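Local coordinates for protein exosome complex exonuclease RRP46 homolog (PDB 3HKM) that is probably a component of the 3'->5' exoribonuclease exosome complex, binds double-stranded DNA and single-stranded RNA, and shows DNase and phosphorolytic RNase activity in vitro, at residues Gln13-Ser18 against Gly36-Leu41; Cys19-Leu24 against Leu127-Ile132; Val64-Met69 against Lys75-Tyr80; Gly149-Asp154 against Ile212-Ala217. One frame throughout, in Å; residues are numbered along the deposited sequence.

Interaction 1: Gln13-Ser18 against Gly36-Leu41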
loop_
_atom_site.group_PDB
_atom_site.type_symbol
_atom_site.label_atom_id
_atom_site.label_comp_id
_atom_site.label_asym_id
_atom_site.label_seq_id
_atom_site.Cartn_x
_atom_site.Cartn_y
_atom_site.Cartn_z
ATOM N N GLN A 13 -1.145 -13.544 11.747
ATOM C CA GLN A 13 -0.526 -12.464 12.502
ATOM C C GLN A 13 0.188 -11.445 11.613
ATOM O O GLN A 13 1.063 -11.802 10.819
ATOM C CB GLN A 13 0.440 -13.024 13.545
ATOM C CG GLN A 13 0.797 -12.045 14.656
ATOM C CD GLN A 13 1.381 -12.751 15.876
ATOM O OE1 GLN A 13 1.400 -13.988 15.943
ATOM N NE2 GLN A 13 1.855 -11.971 16.847
ATOM N N LEU A 14 -0.200 -10.180 11.760
ATOM C CA LEU A 14 0.478 -9.066 11.116
ATOM C C LEU A 14 1.714 -8.666 11.925
ATOM O O LEU A 14 1.681 -8.642 13.155
ATOM C CB LEU A 14 -0.476 -7.874 10.984
ATOM C CG LEU A 14 -1.799 -8.136 10.261
ATOM C CD1 LEU A 14 -2.710 -6.913 10.309
ATOM C CD2 LEU A 14 -1.524 -8.554 8.823
ATOM N N ARG A 15 2.811 -8.364 11.244
ATOM C CA ARG A 15 3.996 -7.922 11.963
ATOM C C ARG A 15 3.680 -6.552 12.567
ATOM O O ARG A 15 2.761 -5.870 12.109
ATOM C CB ARG A 15 5.220 -7.898 11.046
ATOM C CG ARG A 15 5.316 -6.699 10.142
ATOM C CD ARG A 15 5.488 -7.124 8.682
ATOM N NE ARG A 15 6.793 -7.666 8.347
ATOM C CZ ARG A 15 7.282 -7.676 7.111
ATOM N NH1 ARG A 15 6.569 -7.183 6.104
ATOM N NH2 ARG A 15 8.482 -8.174 6.880
ATOM N N PRO A 16 4.406 -6.162 13.625
ATOM C CA PRO A 16 4.049 -4.887 14.262
ATOM C C PRO A 16 4.235 -3.714 13.293
ATOM O O PRO A 16 5.308 -3.585 12.707
ATOM C CB PRO A 16 5.035 -4.790 15.427
ATOM C CG PRO A 16 5.475 -6.228 15.683
ATOM C CD PRO A 16 5.505 -6.853 14.321
ATOM N N PHE A 17 3.204 -2.895 13.106
ATOM C CA PHE A 17 3.337 -1.699 12.267
ATOM C C PHE A 17 3.434 -0.418 13.093
ATOM O O PHE A 17 3.068 -0.382 14.274
ATOM C CB PHE A 17 2.213 -1.589 11.229
ATOM C CG PHE A 17 0.856 -1.937 11.765
ATOM C CD1 PHE A 17 0.456 -3.263 11.864
ATOM C CD2 PHE A 17 -0.020 -0.945 12.165
ATOM C CE1 PHE A 17 -0.787 -3.594 12.360
ATOM C CE2 PHE A 17 -1.271 -1.267 12.666
ATOM C CZ PHE A 17 -1.657 -2.596 12.762
ATOM N N SER A 18 3.939 0.633 12.455
ATOM C CA SER A 18 4.218 1.887 13.137
ATOM C C SER A 18 4.219 3.010 12.121
ATOM O O SER A 18 4.295 2.761 10.924
ATOM C CB SER A 18 5.579 1.814 13.821
ATOM O OG SER A 18 6.606 1.534 12.888
ATOM N N GLY A 36 7.462 -4.517 10.438
ATOM C CA GLY A 36 8.715 -5.216 10.634
ATOM C C GLY A 36 9.842 -4.347 10.105
ATOM O O GLY A 36 9.864 -3.136 10.355
ATOM N N ASP A 37 10.768 -4.955 9.366
ATOM C CA ASP A 37 11.911 -4.227 8.814
ATOM C C ASP A 37 11.590 -3.611 7.463
ATOM O O ASP A 37 12.407 -2.895 6.891
ATOM C CB ASP A 37 13.125 -5.143 8.661
ATOM C CG ASP A 37 13.829 -5.405 9.972
ATOM O OD1 ASP A 37 14.881 -6.073 9.930
ATOM O OD2 ASP A 37 13.344 -4.944 11.033
ATOM N N THR A 38 10.415 -3.920 6.934
ATOM C CA THR A 38 9.971 -3.290 5.699
ATOM C C THR A 38 9.449 -1.905 6.034
ATOM O O THR A 38 8.382 -1.760 6.653
ATOM C CB THR A 38 8.862 -4.093 5.011
ATOM O OG1 THR A 38 9.405 -5.330 4.546
ATOM C CG2 THR A 38 8.292 -3.318 3.830
ATOM N N ILE A 39 10.205 -0.888 5.639
ATOM C CA ILE A 39 9.836 0.485 5.958
ATOM C C ILE A 39 9.869 1.418 4.747
ATOM O O ILE A 39 10.747 1.318 3.884
ATOM C CB ILE A 39 10.645 1.049 7.161
ATOM C CG1 ILE A 39 10.907 2.543 6.981
ATOM C CG2 ILE A 39 11.938 0.263 7.380
ATOM C CD1 ILE A 39 11.314 3.223 8.231
ATOM N N VAL A 40 8.898 2.327 4.709
ATOM C CA VAL A 40 8.650 3.172 3.553
ATOM C C VAL A 40 8.344 4.613 3.984
ATOM O O VAL A 40 7.773 4.833 5.053
ATOM C CB VAL A 40 7.440 2.601 2.769
ATOM C CG1 VAL A 40 6.519 3.707 2.297
ATOM C CG2 VAL A 40 7.892 1.675 1.623
ATOM N N LEU A 41 8.725 5.590 3.160
ATOM C CA LEU A 41 8.344 6.984 3.398
ATOM C C LEU A 41 7.439 7.518 2.290
ATOM O O LEU A 41 7.814 7.515 1.117
ATOM C CB LEU A 41 9.574 7.889 3.550
ATOM C CG LEU A 41 9.291 9.401 3.550
ATOM C CD1 LEU A 41 8.479 9.807 4.778
ATOM C CD2 LEU A 41 10.577 10.219 3.475
HETATM O O HOH W 1 10.281 -7.629 9.179
#
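Arg15 and Pro16 meet Gly36 and Thr38 in a small, largely polar contact, partly buried, where the chain entering strand 17-21 passes the turn between strands 29-35 and 38-49. One backbone hydrogen bond crosses directly: Gly36 N donates to Pro16 O at 3.3 Å, nearly straight at 167°. It continues the antiparallel pairing that joins Ser18 to Ala34. The Arg15 side chain leaves its backbone with CG wedged between N and the carbonyl carbon (chi1 79°), which lays CG beside Gly36 N at 3.1 Å; further bends then carry the guanidinium to Thr38. There it crosses the threonine side chain at about a right angle, NH1 lying 3.7 Å from OG1. Both polar ends have their stronger partners in the 112-113 loop: NH2 bonds Asp112 O, while NH1 and Thr38 OG1 both bond Gly113 O. A water bridges the two segments, accepting from Arg15 NH2 at 3.0 Å and from Asp37 N at 2.7 Å. The backbone angles of Gly36 and Asp37 fit a type II' turn, as in a tight two-residue beta-hairpin, and the third strand brought alongside makes this the antiparallel meander at the start of the RNase PH fold.

Interaction 2: Cys19-Leu24 against Leu127-Ile132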
loop_
_atom_site.group_PDB
_atom_site.type_symbol
_atom_site.label_atom_id
_atom_site.label_comp_id
_atom_site.label_asym_id
_atom_site.label_seq_id
_atom_site.Cartn_x
_atom_site.Cartn_y
_atom_site.Cartn_z
ATOM N N CYS A 19 4.132 4.249 12.588
ATOM C CA CYS A 19 4.144 5.376 11.659
ATOM C C CYS A 19 4.479 6.693 12.338
ATOM O O CYS A 19 3.828 7.094 13.298
ATOM C CB CYS A 19 2.800 5.500 10.924
ATOM S SG CYS A 19 2.739 6.857 9.724
ATOM N N THR A 20 5.502 7.375 11.839
ATOM C CA THR A 20 5.716 8.750 12.260
ATOM C C THR A 20 4.915 9.678 11.360
ATOM O O THR A 20 5.088 9.683 10.141
ATOM C CB THR A 20 7.191 9.146 12.258
ATOM O OG1 THR A 20 7.303 10.565 12.055
ATOM C CG2 THR A 20 7.913 8.433 11.165
ATOM N N ARG A 21 4.017 10.432 11.987
ATOM C CA ARG A 21 3.234 11.476 11.335
ATOM C C ARG A 21 4.126 12.523 10.671
ATOM O O ARG A 21 5.032 13.066 11.305
ATOM C CB ARG A 21 2.345 12.168 12.381
ATOM C CG ARG A 21 1.368 13.189 11.833
ATOM C CD ARG A 21 0.216 12.485 11.176
ATOM N NE ARG A 21 0.661 11.690 10.032
ATOM C CZ ARG A 21 -0.138 10.917 9.303
ATOM N NH1 ARG A 21 -1.428 10.834 9.598
ATOM N NH2 ARG A 21 0.354 10.237 8.276
ATOM N N ASN A 22 3.835 12.804 9.400
ATOM C CA ASN A 22 4.567 13.768 8.575
ATOM C C ASN A 22 5.971 14.174 9.013
ATOM O O ASN A 22 6.168 15.244 9.590
ATOM C CB ASN A 22 3.739 15.023 8.354
ATOM C CG ASN A 22 3.577 15.837 9.612
ATOM O OD1 ASN A 22 3.589 15.296 10.715
ATOM N ND2 ASN A 22 3.417 17.146 9.456
ATOM N N PRO A 23 6.958 13.329 8.707
ATOM C CA PRO A 23 8.349 13.696 8.970
ATOM C C PRO A 23 8.777 14.903 8.124
ATOM O O PRO A 23 9.603 15.703 8.559
ATOM C CB PRO A 23 9.126 12.446 8.531
ATOM C CG PRO A 23 8.104 11.347 8.419
ATOM C CD PRO A 23 6.832 12.008 8.066
ATOM N N LEU A 24 8.211 15.029 6.929
ATOM C CA LEU A 24 8.664 16.035 5.968
ATOM C C LEU A 24 7.979 17.385 6.149
ATOM O O LEU A 24 6.756 17.468 6.186
ATOM C CB LEU A 24 8.462 15.528 4.539
ATOM C CG LEU A 24 9.225 14.254 4.178
ATOM C CD1 LEU A 24 8.651 13.637 2.923
ATOM C CD2 LEU A 24 10.719 14.542 4.019
ATOM N N LEU A 127 -1.905 10.445 2.391
ATOM C CA LEU A 127 -3.027 11.139 1.750
ATOM C C LEU A 127 -3.996 11.688 2.783
ATOM O O LEU A 127 -4.455 12.829 2.684
ATOM C CB LEU A 127 -3.799 10.194 0.828
ATOM C CG LEU A 127 -3.120 9.705 -0.449
ATOM C CD1 LEU A 127 -3.851 8.487 -0.983
ATOM C CD2 LEU A 127 -3.075 10.819 -1.480
ATOM N N VAL A 128 -4.331 10.854 3.759
ATOM C CA VAL A 128 -5.226 11.276 4.828
ATOM C C VAL A 128 -4.627 12.473 5.552
ATOM O O VAL A 128 -5.324 13.450 5.839
ATOM C CB VAL A 128 -5.495 10.135 5.827
ATOM C CG1 VAL A 128 -6.142 10.676 7.088
ATOM C CG2 VAL A 128 -6.363 9.082 5.183
ATOM N N PHE A 129 -3.329 12.401 5.836
ATOM C CA PHE A 129 -2.660 13.476 6.548
ATOM C C PHE A 129 -2.545 14.760 5.736
ATOM O O PHE A 129 -2.511 15.846 6.307
ATOM C CB PHE A 129 -1.274 13.059 7.023
ATOM C CG PHE A 129 -0.565 14.141 7.781
ATOM C CD1 PHE A 129 -0.998 14.513 9.053
ATOM C CD2 PHE A 129 0.509 14.812 7.222
ATOM C CE1 PHE A 129 -0.359 15.521 9.755
ATOM C CE2 PHE A 129 1.143 15.825 7.920
ATOM C CZ PHE A 129 0.715 16.173 9.190
ATOM N N ALA A 130 -2.467 14.631 4.414
ATOM C CA ALA A 130 -2.379 15.788 3.523
ATOM C C ALA A 130 -3.754 16.403 3.252
ATOM O O ALA A 130 -3.864 17.435 2.589
ATOM C CB ALA A 130 -1.712 15.400 2.216
ATOM N N GLY A 131 -4.805 15.769 3.764
ATOM C CA GLY A 131 -6.155 16.254 3.524
ATOM C C GLY A 131 -6.608 16.063 2.086
ATOM O O GLY A 131 -7.265 16.924 1.506
ATOM N N ILE A 132 -6.240 14.929 1.501
ATOM C CA ILE A 132 -6.696 14.587 0.163
ATOM C C ILE A 132 -7.979 13.809 0.340
ATOM O O ILE A 132 -8.006 12.814 1.060
ATOM C CB ILE A 132 -5.682 13.698 -0.573
ATOM C CG1 ILE A 132 -4.255 14.253 -0.443
ATOM C CG2 ILE A 132 -6.086 13.512 -2.029
ATOM C CD1 ILE A 132 -4.066 15.638 -0.998
#
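Arg21 and Asn22, where edge strand 17-21 runs out into a loop, lie against Phe129 in the last turn of helix 115-130. Contact of flat groups dominates: the Arg21 guanidinium lies along the phenylalanine side chain, tilted 28° from the ring plane, and the two side chains run past one another in opposite directions. Phe129 CB sits over the centre of the guanidinium, 3.3 Å above its plane, while Arg21 NE lies over the ring face at the end that joins CB, 3.5 Å from Phe129 CG. Bends in the middle of the arginine chain (chi2 76°) fold it back over the ring, and Phe129, with CG anti to N (chi1 -179°), reaches out from the helix to meet it.

Backbone packing adds a little: Asn22 N stands 4.3 Å above the ring plane, displaced toward the rim. The Asn22 side chain also approaches this ring, but its modelled position is too close to be trusted.

Polar bonding lies elsewhere. No hydrogen bond joins the two segments; Arg21 NH2 makes weak ones to Ser30 O and Ala125 O, the latter also in helix 115-130. On the helix side, Gly131 ends the last turn in a Schellman motif, with Ile132 N bonded to Leu127 O at 3.0 Å and Gly131 N to Val128 O at 3.2 Å.

With one face against Phe129, the Arg21 guanidinium can still turn NH2 to backbone carbonyls, so this join between strand end and helix end relies mainly on the flat cation lying along the phenylalanine side chain, with weak hydrogen bonds at NH2.

Interaction 3: Val64-Met69 against Lys75-Tyr80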
loop_
_atom_site.group_PDB
_atom_site.type_symbol
_atom_site.label_atom_id
_atom_site.label_comp_id
_atom_site.label_asym_id
_atom_site.label_seq_id
_atom_site.Cartn_x
_atom_site.Cartn_y
_atom_site.Cartn_z
ATOM N N VAL A 64 2.159 9.474 -9.220
ATOM C CA VAL A 64 3.019 8.741 -8.296
ATOM C C VAL A 64 4.391 8.377 -8.882
ATOM O O VAL A 64 4.501 7.915 -10.016
ATOM C CB VAL A 64 2.328 7.448 -7.796
ATOM C CG1 VAL A 64 3.052 6.891 -6.577
ATOM C CG2 VAL A 64 0.861 7.716 -7.476
ATOM N N VAL A 65 5.438 8.606 -8.102
ATOM C CA VAL A 65 6.768 8.166 -8.478
ATOM C C VAL A 65 7.328 7.269 -7.387
ATOM O O VAL A 65 7.397 7.650 -6.217
ATOM C CB VAL A 65 7.726 9.351 -8.822
ATOM C CG1 VAL A 65 7.152 10.678 -8.369
ATOM C CG2 VAL A 65 9.130 9.120 -8.265
ATOM N N TRP A 66 7.693 6.055 -7.792
ATOM C CA TRP A 66 8.215 5.037 -6.903
ATOM C C TRP A 66 9.730 5.115 -6.956
ATOM O O TRP A 66 10.320 5.019 -8.025
ATOM C CB TRP A 66 7.747 3.663 -7.381
ATOM C CG TRP A 66 7.373 2.698 -6.290
ATOM C CD1 TRP A 66 6.127 2.503 -5.750
ATOM C CD2 TRP A 66 8.243 1.787 -5.620
ATOM N NE1 TRP A 66 6.176 1.532 -4.782
ATOM C CE2 TRP A 66 7.463 1.075 -4.683
ATOM C CE3 TRP A 66 9.607 1.506 -5.718
ATOM C CZ2 TRP A 66 8.001 0.101 -3.852
ATOM C CZ3 TRP A 66 10.139 0.543 -4.894
ATOM C CH2 TRP A 66 9.339 -0.152 -3.973
ATOM N N LYS A 67 10.359 5.302 -5.801
ATOM C CA LYS A 67 11.805 5.489 -5.737
ATOM C C LYS A 67 12.469 4.370 -4.935
ATOM O O LYS A 67 12.124 4.154 -3.773
ATOM C CB LYS A 67 12.151 6.866 -5.146
ATOM C CG LYS A 67 11.273 7.997 -5.683
ATOM C CD LYS A 67 12.044 9.287 -5.936
ATOM C CE LYS A 67 12.233 10.118 -4.682
ATOM N NZ LYS A 67 12.737 11.492 -5.020
ATOM N N PRO A 68 13.430 3.660 -5.564
ATOM C CA PRO A 68 14.114 2.518 -4.945
ATOM C C PRO A 68 15.042 2.981 -3.834
ATOM O O PRO A 68 15.499 4.124 -3.859
ATOM C CB PRO A 68 14.941 1.927 -6.102
ATOM C CG PRO A 68 14.400 2.548 -7.348
ATOM C CD PRO A 68 13.916 3.899 -6.935
ATOM N N MET A 69 15.337 2.109 -2.878
ATOM C CA MET A 69 16.192 2.517 -1.772
ATOM C C MET A 69 17.622 2.760 -2.252
ATOM O O MET A 69 18.471 3.226 -1.487
ATOM C CB MET A 69 16.110 1.537 -0.582
ATOM C CG MET A 69 16.990 0.302 -0.649
ATOM S SD MET A 69 16.384 -1.029 0.434
ATOM C CE MET A 69 15.415 -1.975 -0.738
ATOM N N LYS A 75 12.372 -3.479 -13.071
ATOM C CA LYS A 75 11.119 -3.932 -13.662
ATOM C C LYS A 75 10.076 -4.285 -12.602
ATOM O O LYS A 75 8.871 -4.182 -12.847
ATOM C CB LYS A 75 11.360 -5.131 -14.578
ATOM C CG LYS A 75 11.569 -6.443 -13.838
ATOM C CD LYS A 75 11.350 -7.630 -14.772
ATOM C CE LYS A 75 9.972 -7.580 -15.393
ATOM N NZ LYS A 75 8.925 -7.501 -14.339
ATOM N N GLN A 76 10.541 -4.703 -11.429
ATOM C CA GLN A 76 9.628 -5.020 -10.335
ATOM C C GLN A 76 9.080 -3.775 -9.626
ATOM O O GLN A 76 7.874 -3.647 -9.455
ATOM C CB GLN A 76 10.265 -5.985 -9.332
ATOM C CG GLN A 76 9.698 -5.842 -7.933
ATOM C CD GLN A 76 9.616 -7.149 -7.179
ATOM O OE1 GLN A 76 9.278 -8.186 -7.745
ATOM N NE2 GLN A 76 9.894 -7.098 -5.880
ATOM N N GLU A 77 9.949 -2.853 -9.225
ATOM C CA GLU A 77 9.486 -1.672 -8.498
ATOM C C GLU A 77 8.747 -0.694 -9.395
ATOM O O GLU A 77 8.192 0.288 -8.902
ATOM C CB GLU A 77 10.632 -0.927 -7.806
ATOM C CG GLU A 77 11.715 -1.794 -7.204
ATOM C CD GLU A 77 12.925 -1.904 -8.113
ATOM O OE1 GLU A 77 12.868 -2.669 -9.108
ATOM O OE2 GLU A 77 13.932 -1.218 -7.824
ATOM N N LYS A 78 8.759 -0.940 -10.703
ATOM C CA LYS A 78 8.058 -0.061 -11.639
ATOM C C LYS A 78 6.678 -0.616 -11.989
ATOM O O LYS A 78 5.829 0.089 -12.535
ATOM C CB LYS A 78 8.894 0.237 -12.898
ATOM C CG LYS A 78 8.666 -0.715 -14.051
ATOM C CD LYS A 78 9.039 -0.087 -15.389
ATOM C CE LYS A 78 10.451 -0.456 -15.841
ATOM N NZ LYS A 78 11.506 0.287 -15.099
ATOM N N GLU A 79 6.446 -1.881 -11.660
ATOM C CA GLU A 79 5.098 -2.415 -11.743
ATOM C C GLU A 79 4.404 -2.075 -10.431
ATOM O O GLU A 79 3.195 -1.855 -10.388
ATOM C CB GLU A 79 5.115 -3.921 -11.987
ATOM C CG GLU A 79 5.646 -4.730 -10.828
ATOM C CD GLU A 79 6.012 -6.139 -11.232
ATOM O OE1 GLU A 79 6.021 -7.033 -10.347
ATOM O OE2 GLU A 79 6.288 -6.342 -12.439
ATOM N N TYR A 80 5.191 -2.021 -9.361
ATOM C CA TYR A 80 4.684 -1.586 -8.068
ATOM C C TYR A 80 4.221 -0.143 -8.169
ATOM O O TYR A 80 3.170 0.222 -7.639
ATOM C CB TYR A 80 5.757 -1.716 -6.983
ATOM C CG TYR A 80 6.012 -3.137 -6.529
ATOM C CD1 TYR A 80 5.189 -4.180 -6.948
ATOM C CD2 TYR A 80 7.057 -3.432 -5.656
ATOM C CE1 TYR A 80 5.410 -5.481 -6.530
ATOM C CE2 TYR A 80 7.282 -4.729 -5.228
ATOM C CZ TYR A 80 6.456 -5.748 -5.669
ATOM O OH TYR A 80 6.677 -7.041 -5.249
#
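Trp66 and Glu77 bury most of the surface here, with Tyr80 next, at the start of a beta-alpha-beta crossover: strand 61-67 leads through helix 77-91 to its parallel neighbour, strand 100-110. The first helical turn lies over one face of the indole. Glu77 lies along the outer rim of the six-membered ring, its CB 3.3 Å from Trp66 CZ3, and its carbonyl O hovers 3.3 Å above the indole plane, offset toward the rim. Further along the same face comes Tyr80, whose CB makes a CH-pi contact with the five-membered ring, 4.2 Å from its centroid and 22° off the normal. The tyrosine points the same way as the tryptophan, and their rings meet obliquely, planes 58° apart, with Trp66 CZ2 near the plane of the phenol ring at its edge. Trp66 also touches Leu106 and Val108 of the next strand and Ala119 of helix 115-130, so the indole lies between the sheet and the helices. The Glu77 chain is bent at chi2 (99°), which takes the carboxylate off the indole, almost perpendicular to it. OE1 forms a weak hydrogen bond with Gly74 N, and OE2 rests against the Pro68 ring, 3.7 Å from CB.

Interaction 4: Gly149-Asp154 against Ile212-Ala217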
loop_
_atom_site.group_PDB
_atom_site.type_symbol
_atom_site.label_atom_id
_atom_site.label_comp_id
_atom_site.label_asym_id
_atom_site.label_seq_id
_atom_site.Cartn_x
_atom_site.Cartn_y
_atom_site.Cartn_z
ATOM N N GLY A 149 -2.122 -25.221 1.250
ATOM C CA GLY A 149 -3.162 -24.207 1.264
ATOM C C GLY A 149 -3.193 -23.294 2.473
ATOM O O GLY A 149 -4.000 -22.360 2.520
ATOM N N GLU A 150 -2.327 -23.553 3.451
ATOM C CA GLU A 150 -2.272 -22.723 4.654
ATOM C C GLU A 150 -1.943 -21.281 4.287
ATOM O O GLU A 150 -0.910 -21.012 3.680
ATOM C CB GLU A 150 -1.235 -23.257 5.650
ATOM C CG GLU A 150 -1.559 -24.627 6.230
ATOM C CD GLU A 150 -0.939 -25.765 5.441
ATOM O OE1 GLU A 150 -1.451 -26.901 5.536
ATOM O OE2 GLU A 150 0.065 -25.531 4.737
ATOM N N VAL A 151 -2.820 -20.354 4.652
ATOM C CA VAL A 151 -2.599 -18.955 4.313
ATOM C C VAL A 151 -1.817 -18.223 5.389
ATOM O O VAL A 151 -2.092 -18.352 6.577
ATOM C CB VAL A 151 -3.909 -18.207 4.033
ATOM C CG1 VAL A 151 -3.753 -16.724 4.355
ATOM C CG2 VAL A 151 -4.311 -18.398 2.583
ATOM N N ILE A 152 -0.838 -17.453 4.941
ATOM C CA ILE A 152 0.038 -16.684 5.806
ATOM C C ILE A 152 -0.164 -15.192 5.508
ATOM O O ILE A 152 -0.249 -14.798 4.350
ATOM C CB ILE A 152 1.503 -17.137 5.588
ATOM C CG1 ILE A 152 1.955 -18.036 6.739
ATOM C CG2 ILE A 152 2.437 -15.965 5.468
ATOM C CD1 ILE A 152 0.934 -19.049 7.155
ATOM N N LEU A 153 -0.280 -14.369 6.550
ATOM C CA LEU A 153 -0.510 -12.932 6.368
ATOM C C LEU A 153 0.752 -12.104 6.604
ATOM O O LEU A 153 1.500 -12.347 7.557
ATOM C CB LEU A 153 -1.646 -12.437 7.274
ATOM C CG LEU A 153 -3.012 -13.088 7.039
ATOM C CD1 LEU A 153 -4.073 -12.481 7.937
ATOM C CD2 LEU A 153 -3.411 -12.976 5.572
ATOM N N ASP A 154 0.985 -11.131 5.725
ATOM C CA ASP A 154 2.122 -10.223 5.846
ATOM C C ASP A 154 3.449 -10.979 5.826
ATOM O O ASP A 154 4.176 -11.022 6.813
ATOM C CB ASP A 154 2.000 -9.408 7.130
ATOM C CG ASP A 154 2.834 -8.132 7.103
ATOM O OD1 ASP A 154 3.137 -7.614 6.004
ATOM O OD2 ASP A 154 3.161 -7.636 8.203
ATOM N N ILE A 212 -8.477 -13.876 0.606
ATOM C CA ILE A 212 -9.388 -12.756 0.791
ATOM C C ILE A 212 -10.152 -12.886 2.103
ATOM O O ILE A 212 -10.343 -11.900 2.816
ATOM C CB ILE A 212 -10.356 -12.575 -0.410
ATOM C CG1 ILE A 212 -11.238 -13.805 -0.593
ATOM C CG2 ILE A 212 -9.579 -12.301 -1.689
ATOM C CD1 ILE A 212 -11.869 -13.895 -1.974
ATOM N N GLU A 213 -10.576 -14.105 2.421
ATOM C CA GLU A 213 -11.229 -14.400 3.691
ATOM C C GLU A 213 -10.324 -14.029 4.860
ATOM O O GLU A 213 -10.735 -13.360 5.809
ATOM C CB GLU A 213 -11.553 -15.892 3.779
ATOM C CG GLU A 213 -11.691 -16.399 5.205
ATOM C CD GLU A 213 -11.173 -17.818 5.386
ATOM O OE1 GLU A 213 -11.687 -18.745 4.713
ATOM O OE2 GLU A 213 -10.254 -18.001 6.219
ATOM N N ARG A 214 -9.082 -14.486 4.784
ATOM C CA ARG A 214 -8.128 -14.292 5.859
ATOM C C ARG A 214 -7.746 -12.819 5.961
ATOM O O ARG A 214 -7.828 -12.223 7.025
ATOM C CB ARG A 214 -6.890 -15.156 5.609
ATOM C CG ARG A 214 -6.007 -15.371 6.822
ATOM C CD ARG A 214 -6.633 -16.390 7.753
ATOM N NE ARG A 214 -5.839 -16.593 8.960
ATOM C CZ ARG A 214 -4.874 -17.501 9.067
ATOM N NH1 ARG A 214 -4.573 -18.283 8.034
ATOM N NH2 ARG A 214 -4.206 -17.628 10.207
ATOM N N GLY A 215 -7.328 -12.240 4.842
ATOM C CA GLY A 215 -6.906 -10.852 4.820
ATOM C C GLY A 215 -7.966 -9.918 5.360
ATOM O O GLY A 215 -7.683 -9.066 6.188
ATOM N N LEU A 216 -9.197 -10.086 4.897
ATOM C CA LEU A 216 -10.300 -9.231 5.323
ATOM C C LEU A 216 -10.417 -9.122 6.840
ATOM O O LEU A 216 -10.382 -8.024 7.388
ATOM C CB LEU A 216 -11.622 -9.735 4.752
ATOM C CG LEU A 216 -12.820 -8.835 5.037
ATOM C CD1 LEU A 216 -12.752 -7.571 4.191
ATOM C CD2 LEU A 216 -14.115 -9.590 4.786
ATOM N N ALA A 217 -10.565 -10.260 7.513
ATOM C CA ALA A 217 -10.753 -10.290 8.966
ATOM C C ALA A 217 -9.533 -9.798 9.745
ATOM O O ALA A 217 -9.623 -9.520 10.943
ATOM C CB ALA A 217 -11.143 -11.689 9.424
#
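The aliphatic part of Arg214 lies across Val151 and Leu153, the two residues of strand 151-153 whose side chains face helix 205-229. Its CG is the meeting point, 3.6 Å from Val151 CG1 and 3.7 Å from Leu153 CD1. The arginine starts with CG anti to N (chi1 -163°) and turns at chi2 (76°), so that beyond the methylenes it slides past Val151 in the opposite direction and returns toward the strand backbone. There NH1 comes within 2.9 Å of Val151 O, which lies oblique to the guanidinium. Leu153 packs alongside the helix as well as against the arginine: CD2 lies 4.1 Å from Gly215 N. Segment axes pass 9.0 Å apart at 29°, so strand and helix run in roughly the same direction. Strand 151-153 is an outer strand of the four-stranded antiparallel sheet, paired with 138-145 through Ile152 and Gly144, and at Leu153 it also bonds Pro11 of the N-terminal stretch. The long helix lies over this sheet, Leu216 touching Phe171 of strand 165-172 and Ile212 touching Leu169, while Arg214 also reaches Pro11 and Asn12.

How the interactions relate
Interactions 1, 2 and 3 all reach the five-stranded mixed sheet, whereas interaction 4 belongs to the four-stranded one and is the most buried. Interactions 1 and 2 share strand 17-21 and touch where Leu41 packs on Pro23 and Leu24; interaction 3 lies by the opposite outer strand, 61-67. Chemistry follows position: bonds and a water at the hairpin of interaction 1, a guanidinium along a phenylalanine at the surface in interaction 2, indole packing under a helix in interaction 3, aliphatic contact in interaction 4. An arginine takes part in interactions 1, 2 and 4. A salt bridge between loop residues, Arg15 NH1 to Asp154 OD1 at 3.5 Å, links interactions 1 and 4.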